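PDB 2CV8: tRNA-splicing endonuclease from Sulfolobus tokodaii, which probably cleaves precursor tRNA at both splice sites, releasing the intron and leaving 2',3'-cyclic phosphate and 5'-hydroxyl ends. Local coordinates for residues I2-K7 with E63-G68; E52-V57 with L71-L76; F114-I119 with Y128-L133. One frame throughout, in Å; residues are numbered along the deposited sequence.

Contact 1: I2-K7 with E63-G68; sequences IGELVK and EIVSNG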
loop_
_atom_site.group_PDB
_atom_site.type_symbol
_atom_site.label_atom_id
_atom_site.label_comp_id
_atom_site.label_asym_id
_atom_site.label_seq_id
_atom_site.Cartn_x
_atom_site.Cartn_y
_atom_site.Cartn_z
ATOM N N ILE B 2 -8.327 3.505 38.276
ATOM C CA ILE B 2 -9.380 4.443 37.928
ATOM C C ILE B 2 -8.771 5.602 37.148
ATOM O O ILE B 2 -7.713 6.113 37.503
ATOM C CB ILE B 2 -10.109 4.969 39.193
ATOM C CG1 ILE B 2 -11.605 4.662 39.089
ATOM C CG2 ILE B 2 -9.899 6.480 39.353
ATOM C CD1 ILE B 2 -12.299 5.363 37.942
ATOM N N GLY B 3 -9.444 6.000 36.077
ATOM C CA GLY B 3 -8.956 7.088 35.252
ATOM C C GLY B 3 -10.050 8.083 34.941
ATOM O O GLY B 3 -11.229 7.733 34.855
ATOM N N GLU B 4 -9.654 9.336 34.777
ATOM C CA GLU B 4 -10.591 10.412 34.481
ATOM C C GLU B 4 -10.615 10.739 32.999
ATOM O O GLU B 4 -9.576 10.820 32.350
ATOM C CB GLU B 4 -10.210 11.684 35.263
ATOM C CG GLU B 4 -10.942 11.889 36.585
ATOM C CD GLU B 4 -12.287 12.579 36.417
ATOM O OE1 GLU B 4 -13.005 12.733 37.427
ATOM O OE2 GLU B 4 -12.626 12.973 35.280
ATOM N N LEU B 5 -11.814 10.913 32.465
ATOM C CA LEU B 5 -11.948 11.292 31.076
ATOM C C LEU B 5 -11.880 12.805 31.079
ATOM O O LEU B 5 -12.600 13.466 31.825
ATOM C CB LEU B 5 -13.292 10.852 30.504
ATOM C CG LEU B 5 -13.624 11.441 29.128
ATOM C CD1 LEU B 5 -12.536 11.071 28.126
ATOM C CD2 LEU B 5 -14.989 10.932 28.666
ATOM N N VAL B 6 -11.000 13.348 30.255
ATOM C CA VAL B 6 -10.847 14.784 30.151
ATOM C C VAL B 6 -10.694 15.097 28.665
ATOM O O VAL B 6 -9.590 15.072 28.117
ATOM C CB VAL B 6 -9.620 15.272 30.990
ATOM C CG1 VAL B 6 -8.438 14.346 30.784
ATOM C CG2 VAL B 6 -9.251 16.696 30.617
ATOM N N LYS B 7 -11.828 15.365 28.021
ATOM C CA LYS B 7 -11.875 15.678 26.594
ATOM C C LYS B 7 -11.795 14.411 25.749
ATOM O O LYS B 7 -12.707 13.579 25.758
ATOM C CB LYS B 7 -10.723 16.608 26.215
ATOM C CG LYS B 7 -10.706 17.916 26.963
ATOM C CD LYS B 7 -9.339 18.550 26.867
ATOM C CE LYS B 7 -9.386 20.004 27.258
ATOM N NZ LYS B 7 -10.260 20.794 26.349
ATOM N N GLU B 63 -11.116 1.215 35.099
ATOM C CA GLU B 63 -12.428 1.832 35.252
ATOM C C GLU B 63 -12.261 3.290 34.871
ATOM O O GLU B 63 -11.232 3.894 35.161
ATOM C CB GLU B 63 -12.900 1.731 36.701
ATOM C CG GLU B 63 -13.647 0.457 37.014
ATOM C CD GLU B 63 -15.076 0.493 36.511
ATOM O OE1 GLU B 63 -15.289 0.845 35.334
ATOM O OE2 GLU B 63 -15.989 0.165 37.294
ATOM N N ILE B 64 -13.260 3.861 34.215
ATOM C CA ILE B 64 -13.155 5.251 33.819
ATOM C C ILE B 64 -14.313 6.102 34.300
ATOM O O ILE B 64 -15.463 5.666 34.316
ATOM C CB ILE B 64 -12.977 5.359 32.295
ATOM C CG1 ILE B 64 -11.519 5.027 31.952
ATOM C CG2 ILE B 64 -13.341 6.754 31.804
ATOM C CD1 ILE B 64 -11.313 4.585 30.540
ATOM N N VAL B 65 -13.984 7.322 34.709
ATOM C CA VAL B 65 -14.968 8.256 35.230
ATOM C C VAL B 65 -14.840 9.616 34.584
ATOM O O VAL B 65 -13.736 10.057 34.264
ATOM C CB VAL B 65 -14.799 8.430 36.752
ATOM C CG1 VAL B 65 -15.641 9.590 37.250
ATOM C CG2 VAL B 65 -15.197 7.152 37.455
ATOM N N SER B 66 -15.978 10.272 34.391
ATOM C CA SER B 66 -16.007 11.607 33.807
ATOM C C SER B 66 -16.809 12.496 34.739
ATOM O O SER B 66 -18.029 12.608 34.601
ATOM C CB SER B 66 -16.666 11.587 32.431
ATOM O OG SER B 66 -16.578 12.863 31.823
ATOM N N ASN B 67 -16.116 13.117 35.690
ATOM C CA ASN B 67 -16.755 13.987 36.670
ATOM C C ASN B 67 -17.994 13.320 37.247
ATOM O O ASN B 67 -19.123 13.694 36.933
ATOM C CB ASN B 67 -17.129 15.333 36.039
ATOM C CG ASN B 67 -16.010 16.357 36.134
ATOM O OD1 ASN B 67 -16.115 17.460 35.591
ATOM N ND2 ASN B 67 -14.934 16.001 36.831
ATOM N N GLY B 68 -17.772 12.318 38.088
ATOM C CA GLY B 68 -18.882 11.621 38.704
ATOM C C GLY B 68 -19.426 10.477 37.877
ATOM O O GLY B 68 -19.544 9.358 38.375
#

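Contact 2: E52-V57 with L71-L76; sequences EGVYLV and LDFERL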
loop_
_atom_site.group_PDB
_atom_site.type_symbol
_atom_site.label_atom_id
_atom_site.label_comp_id
_atom_site.label_asym_id
_atom_site.label_seq_id
_atom_site.Cartn_x
_atom_site.Cartn_y
_atom_site.Cartn_z
ATOM N N GLU B 52 -6.505 3.556 23.874
ATOM C CA GLU B 52 -5.914 2.749 24.932
ATOM C C GLU B 52 -6.906 2.541 26.086
ATOM O O GLU B 52 -7.090 1.423 26.582
ATOM C CB GLU B 52 -4.663 3.429 25.482
ATOM C CG GLU B 52 -3.534 3.522 24.500
ATOM C CD GLU B 52 -2.275 4.050 25.136
ATOM O OE1 GLU B 52 -2.284 5.209 25.597
ATOM O OE2 GLU B 52 -1.275 3.305 25.180
ATOM N N GLY B 53 -7.534 3.631 26.519
ATOM C CA GLY B 53 -8.488 3.545 27.607
ATOM C C GLY B 53 -9.649 2.604 27.328
ATOM O O GLY B 53 -10.034 1.802 28.184
ATOM N N VAL B 54 -10.217 2.707 26.132
ATOM C CA VAL B 54 -11.335 1.864 25.754
ATOM C C VAL B 54 -10.884 0.404 25.768
ATOM O O VAL B 54 -11.629 -0.479 26.195
ATOM C CB VAL B 54 -11.892 2.266 24.345
ATOM C CG1 VAL B 54 -12.963 1.276 23.884
ATOM C CG2 VAL B 54 -12.497 3.664 24.410
ATOM N N TYR B 55 -9.657 0.148 25.317
ATOM C CA TYR B 55 -9.136 -1.216 25.307
ATOM C C TYR B 55 -9.029 -1.752 26.733
ATOM O O TYR B 55 -9.577 -2.817 27.046
ATOM C CB TYR B 55 -7.755 -1.275 24.648
ATOM C CG TYR B 55 -7.199 -2.683 24.576
ATOM C CD1 TYR B 55 -7.884 -3.682 23.887
ATOM C CD2 TYR B 55 -6.017 -3.029 25.232
ATOM C CE1 TYR B 55 -7.414 -4.990 23.852
ATOM C CE2 TYR B 55 -5.537 -4.340 25.206
ATOM C CZ TYR B 55 -6.248 -5.312 24.512
ATOM O OH TYR B 55 -5.808 -6.609 24.478
ATOM N N LEU B 56 -8.323 -1.007 27.590
ATOM C CA LEU B 56 -8.138 -1.401 28.982
ATOM C C LEU B 56 -9.458 -1.614 29.722
ATOM O O LEU B 56 -9.587 -2.541 30.532
ATOM C CB LEU B 56 -7.292 -0.362 29.715
ATOM C CG LEU B 56 -5.843 -0.285 29.224
ATOM C CD1 LEU B 56 -5.087 0.776 30.020
ATOM C CD2 LEU B 56 -5.173 -1.651 29.366
ATOM N N VAL B 57 -10.435 -0.757 29.456
ATOM C CA VAL B 57 -11.730 -0.913 30.094
ATOM C C VAL B 57 -12.302 -2.267 29.678
ATOM O O VAL B 57 -12.705 -3.069 30.520
ATOM C CB VAL B 57 -12.705 0.194 29.666
ATOM C CG1 VAL B 57 -14.133 -0.236 29.967
ATOM C CG2 VAL B 57 -12.365 1.497 30.390
ATOM N N LEU B 71 -18.286 5.892 33.055
ATOM C CA LEU B 71 -18.421 5.529 31.649
ATOM C C LEU B 71 -17.965 4.107 31.384
ATOM O O LEU B 71 -16.818 3.761 31.661
ATOM C CB LEU B 71 -17.604 6.478 30.774
ATOM C CG LEU B 71 -18.069 7.929 30.636
ATOM C CD1 LEU B 71 -19.503 7.948 30.136
ATOM C CD2 LEU B 71 -17.961 8.642 31.960
ATOM N N ASP B 72 -18.858 3.279 30.854
ATOM C CA ASP B 72 -18.495 1.899 30.547
ATOM C C ASP B 72 -18.012 1.817 29.110
ATOM O O ASP B 72 -17.911 2.836 28.426
ATOM C CB ASP B 72 -19.682 0.951 30.758
ATOM C CG ASP B 72 -20.874 1.298 29.896
ATOM O OD1 ASP B 72 -21.816 0.482 29.856
ATOM O OD2 ASP B 72 -20.881 2.380 29.265
ATOM N N PHE B 73 -17.715 0.604 28.655
ATOM C CA PHE B 73 -17.225 0.388 27.292
ATOM C C PHE B 73 -18.099 0.984 26.182
ATOM O O PHE B 73 -17.597 1.680 25.305
ATOM C CB PHE B 73 -17.049 -1.107 27.034
ATOM C CG PHE B 73 -16.454 -1.422 25.696
ATOM C CD1 PHE B 73 -15.086 -1.339 25.497
ATOM C CD2 PHE B 73 -17.266 -1.793 24.629
ATOM C CE1 PHE B 73 -14.533 -1.623 24.253
ATOM C CE2 PHE B 73 -16.727 -2.078 23.383
ATOM C CZ PHE B 73 -15.358 -1.993 23.192
ATOM N N GLU B 74 -19.399 0.698 26.215
ATOM C CA GLU B 74 -20.328 1.196 25.207
ATOM C C GLU B 74 -20.269 2.713 25.112
ATOM O O GLU B 74 -20.228 3.270 24.018
ATOM C CB GLU B 74 -21.762 0.767 25.537
ATOM C CG GLU B 74 -22.029 -0.739 25.482
ATOM C CD GLU B 74 -21.263 -1.529 26.535
ATOM O OE1 GLU B 74 -20.034 -1.682 26.394
ATOM O OE2 GLU B 74 -21.889 -2.000 27.507
ATOM N N ARG B 75 -20.269 3.382 26.258
ATOM C CA ARG B 75 -20.226 4.842 26.276
ATOM C C ARG B 75 -18.876 5.397 25.847
ATOM O O ARG B 75 -18.809 6.350 25.069
ATOM C CB ARG B 75 -20.597 5.367 27.671
ATOM C CG ARG B 75 -22.091 5.629 27.854
ATOM C CD ARG B 75 -22.492 6.965 27.238
ATOM N NE ARG B 75 -21.930 8.082 27.994
ATOM C CZ ARG B 75 -21.915 9.344 27.575
ATOM N NH1 ARG B 75 -22.432 9.666 26.397
ATOM N NH2 ARG B 75 -21.375 10.285 28.335
ATOM N N LEU B 76 -17.802 4.803 26.355
ATOM C CA LEU B 76 -16.468 5.253 26.002
ATOM C C LEU B 76 -16.233 5.066 24.521
ATOM O O LEU B 76 -15.731 5.964 23.853
ATOM C CB LEU B 76 -15.415 4.489 26.796
ATOM C CG LEU B 76 -14.970 5.202 28.065
ATOM C CD1 LEU B 76 -14.069 4.297 28.885
ATOM C CD2 LEU B 76 -14.247 6.484 27.675
#

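Contact 3: F114-I119 with Y128-L133; sequences FAVYTI and YLVIAL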
loop_
_atom_site.group_PDB
_atom_site.type_symbol
_atom_site.label_atom_id
_atom_site.label_comp_id
_atom_site.label_asym_id
_atom_site.label_seq_id
_atom_site.Cartn_x
_atom_site.Cartn_y
_atom_site.Cartn_z
ATOM N N PHE B 114 0.349 3.458 14.117
ATOM C CA PHE B 114 0.951 2.725 15.216
ATOM C C PHE B 114 2.388 2.288 15.003
ATOM O O PHE B 114 2.863 2.174 13.871
ATOM C CB PHE B 114 0.115 1.480 15.519
ATOM C CG PHE B 114 -1.340 1.761 15.720
ATOM C CD1 PHE B 114 -2.290 1.214 14.853
ATOM C CD2 PHE B 114 -1.771 2.563 16.783
ATOM C CE1 PHE B 114 -3.661 1.460 15.041
ATOM C CE2 PHE B 114 -3.133 2.816 16.983
ATOM C CZ PHE B 114 -4.078 2.266 16.111
ATOM N N ALA B 115 3.069 2.052 16.123
ATOM C CA ALA B 115 4.439 1.552 16.140
ATOM C C ALA B 115 4.299 0.241 16.915
ATOM O O ALA B 115 4.270 0.232 18.141
ATOM C CB ALA B 115 5.344 2.500 16.867
ATOM N N VAL B 116 4.183 -0.862 16.188
ATOM C CA VAL B 116 4.004 -2.166 16.799
ATOM C C VAL B 116 5.325 -2.852 17.135
ATOM O O VAL B 116 6.242 -2.892 16.313
ATOM C CB VAL B 116 3.172 -3.067 15.876
ATOM C CG1 VAL B 116 2.780 -4.326 16.591
ATOM C CG2 VAL B 116 1.935 -2.321 15.411
ATOM N N TYR B 117 5.403 -3.394 18.350
ATOM C CA TYR B 117 6.599 -4.087 18.848
ATOM C C TYR B 117 6.364 -5.531 19.303
ATOM O O TYR B 117 5.330 -5.853 19.889
ATOM C CB TYR B 117 7.173 -3.372 20.075
ATOM C CG TYR B 117 7.680 -1.974 19.855
ATOM C CD1 TYR B 117 6.801 -0.912 19.643
ATOM C CD2 TYR B 117 9.045 -1.711 19.857
ATOM C CE1 TYR B 117 7.275 0.380 19.439
ATOM C CE2 TYR B 117 9.527 -0.428 19.651
ATOM C CZ TYR B 117 8.635 0.612 19.439
ATOM O OH TYR B 117 9.109 1.870 19.190
ATOM N N THR B 118 7.361 -6.389 19.097
ATOM C CA THR B 118 7.295 -7.772 19.582
ATOM C C THR B 118 8.271 -7.788 20.757
ATOM O O THR B 118 9.458 -7.539 20.576
ATOM C CB THR B 118 7.787 -8.810 18.541
ATOM O OG1 THR B 118 6.765 -9.046 17.566
ATOM C CG2 THR B 118 8.138 -10.131 19.233
ATOM N N ILE B 119 7.778 -8.046 21.960
ATOM C CA ILE B 119 8.651 -8.073 23.132
ATOM C C ILE B 119 8.414 -9.304 23.997
ATOM O O ILE B 119 7.431 -10.025 23.820
ATOM C CB ILE B 119 8.474 -6.800 24.029
ATOM C CG1 ILE B 119 6.990 -6.493 24.222
ATOM C CG2 ILE B 119 9.167 -5.592 23.398
ATOM C CD1 ILE B 119 6.202 -7.551 24.979
ATOM N N TYR B 128 7.357 -2.167 13.998
ATOM C CA TYR B 128 6.674 -2.284 12.718
ATOM C C TYR B 128 5.711 -1.111 12.696
ATOM O O TYR B 128 5.039 -0.838 13.681
ATOM C CB TYR B 128 5.901 -3.604 12.610
ATOM C CG TYR B 128 6.808 -4.802 12.565
ATOM C CD1 TYR B 128 7.098 -5.530 13.718
ATOM C CD2 TYR B 128 7.453 -5.155 11.382
ATOM C CE1 TYR B 128 8.019 -6.581 13.695
ATOM C CE2 TYR B 128 8.376 -6.200 11.347
ATOM C CZ TYR B 128 8.656 -6.908 12.506
ATOM O OH TYR B 128 9.581 -7.930 12.479
ATOM N N LEU B 129 5.659 -0.400 11.583
ATOM C CA LEU B 129 4.768 0.741 11.459
ATOM C C LEU B 129 3.492 0.319 10.757
ATOM O O LEU B 129 3.528 -0.277 9.681
ATOM C CB LEU B 129 5.455 1.853 10.675
ATOM C CG LEU B 129 6.211 2.906 11.483
ATOM C CD1 LEU B 129 6.783 2.318 12.760
ATOM C CD2 LEU B 129 7.301 3.482 10.607
ATOM N N VAL B 130 2.358 0.627 11.370
ATOM C CA VAL B 130 1.082 0.250 10.790
ATOM C C VAL B 130 0.187 1.454 10.570
ATOM O O VAL B 130 0.147 2.382 11.379
ATOM C CB VAL B 130 0.303 -0.769 11.701
ATOM C CG1 VAL B 130 -0.971 -1.226 11.008
ATOM C CG2 VAL B 130 1.169 -1.978 12.031
ATOM N N ILE B 131 -0.535 1.425 9.461
ATOM C CA ILE B 131 -1.477 2.476 9.128
ATOM C C ILE B 131 -2.816 1.798 8.934
ATOM O O ILE B 131 -2.972 0.978 8.029
ATOM C CB ILE B 131 -1.068 3.201 7.842
ATOM C CG1 ILE B 131 0.048 4.209 8.162
ATOM C CG2 ILE B 131 -2.283 3.853 7.210
ATOM C CD1 ILE B 131 0.668 4.843 6.962
ATOM N N ALA B 132 -3.770 2.126 9.803
ATOM C CA ALA B 132 -5.102 1.538 9.733
ATOM C C ALA B 132 -5.922 2.141 8.595
ATOM O O ALA B 132 -5.872 3.348 8.343
ATOM C CB ALA B 132 -5.823 1.727 11.056
ATOM N N LEU B 133 -6.682 1.289 7.914
ATOM C CA LEU B 133 -7.495 1.733 6.803
ATOM C C LEU B 133 -8.849 1.049 6.739
ATOM O O LEU B 133 -9.022 -0.081 7.198
ATOM C CB LEU B 133 -6.743 1.498 5.493
ATOM C CG LEU B 133 -6.563 2.726 4.611
ATOM C CD1 LEU B 133 -6.008 3.904 5.425
ATOM C CD2 LEU B 133 -5.646 2.369 3.469
#

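Contact 1: I2-K7 with E63-G68
The carbonyl oxygen of G3 is gripped twice: by the amide of V65, with G3 O to V65 N at 2.8 Å and nearly along the C=O axis, and by a CA-H...O contact from I64 CA at 3.3 Å. This is parallel beta pairing within the mixed sheet of the N-terminal domain, with I2, G3 and E4 opposite E63, I64 and V65. G3 also donates, its N lying 2.9 Å from E63 O, so its two backbone bonds bracket I64. V65 does the same from its side: its N bonds G3 O and its O takes L5 N at 2.8 Å (N-H...O 159°), flanking E4. The strand axes diverge by 38°, evidence of twist.

I2, E4, E63 and V65 share one face, where E63 OE2 turns off to a salt bridge with R70. E4 bends at chi2, bringing its carboxylate beside the N67 amide, the planes 73° apart. I64 lies on the other face, where G3 brings no side chain. Helices 50-58 and 73-83 cover it, L5 meeting their L50 and I79. L5 CB lies 4.3 Å from I64 CG2. Across the I2 face, I2 crosses V65 obliquely, CD1 against CG2.

Contact 2: E52-V57 with L71-L76
V54 sets its CG1 methyl obliquely against the F73 ring, 3.3 Å from F73 CE1, while the two side chains cross at about a right angle. The carbonyl of V54 meets the same ring in its plane, at the edge, with V54 O 3.6 Å from F73 CD1. The ring comes to this place because F73 CG is anti to its backbone N (chi1 -176°), which swings its end towards helix 50-58. The other methyl of V54, CG2, is 3.9 Å from L76 CB, and the two side chains run alongside one another, pointing opposite ways.

One turn further along, V57 points at the second helix. Its CG2 crosses L76 CD1 obliquely at 3.6 Å, and its CG1 lies over the start of that helix, 3.9 Å from F73 N. The evidence is of two helices of the N-terminal domain, 50-58 and the first turn of 73-83, packed through V54, V57, F73 and L76. Y91 of helix 87-99 lies against V54 and F73.

D72 is the N-cap of the second helix: its OD2 accepts from R75 N at 3.2 Å (N-H...O 159°), the donor standing above the carboxylate plane. Its negative charge would suit the positive end of the helix.

The polar ends of Y55 and E52 find partners away from the interface, Y55 OH bonding to E99 and E52 OE2 to G28 N. The side-chain contacts are apolar, with the V54 carbonyl at the ring edge the main polar touch, so shape and burial rather than directional bonds join the helices.

Contact 3: F114-I119 with Y128-L133
Backbone hydrogen bonds make this an antiparallel beta hairpin, strands 114-117 and 128-134, in the sheet of the catalytic C-terminal domain. F114 and V130 form one hydrogen-bonded pair: F114 N reaches V130 O at 2.9 Å, nearly straight (170° at the hydrogen), and V130 N returns to F114 O at 3.0 Å, approaching from above the carbonyl plane. V116 and Y128 form the next, with V116 N 2.6 Å from Y128 O and Y128 N 2.7 Å from V116 O, both donors lying in the carbonyl plane. A115 and L129 sit between them as a non-hydrogen-bonded pair. Their CA atoms contribute weaker C-H...O contacts, such as L129 CA to F114 O at 3.4 Å. An angle of 138° between the strand directions records the sheet's twist.

Apolar contacts differ between the two faces. On the face of F114, V116, Y128 and V130 the closest side chains are a diagonal pair, V116 CG2 crossing V130 CG2 obliquely at 3.5 Å; each valine has CG1 anti to its backbone N, leaving CG2 to make the contact. Helix 87-99 covers this face, V93 lying on F114 and L97 on V116.

The predicted active-site residues lie at the loop joining the two strands and on the hairpin's other face. Y117, in the first strand, is one of them, as is H125 in the connecting loop, touched by T118. L129 comes within about 4 Å of the side chain of K156, the third, so the hairpin carries Y117 and borders H125 and K156. On that A115 face L129 bends its end towards the partner strand, CD1 lying 4.4 Å from A115 CB.

Contacts 1 and 2 interlock: along the chain their segments alternate as 2-7, 52-57, 63-68 and 71-76, all within the N-terminal domain. Their centres are 10 Å apart and they touch, since I64 packs on V57 and L76 and its carbonyl probably accepts a hydrogen bond from L71 N. The parallel strand pair, inside the sheet, and the two helices thus pack together. Contact 3 follows later in the chain, in the C-terminal domain's separate sheet, on the opposite side of the chain's centre. Its centre is about 27 Å from that of contact 1 and 21 Å from that of contact 2. Helix 87-99 touches both contacts 2 and 3, so it lies between the N-terminal helices and the catalytic sheet.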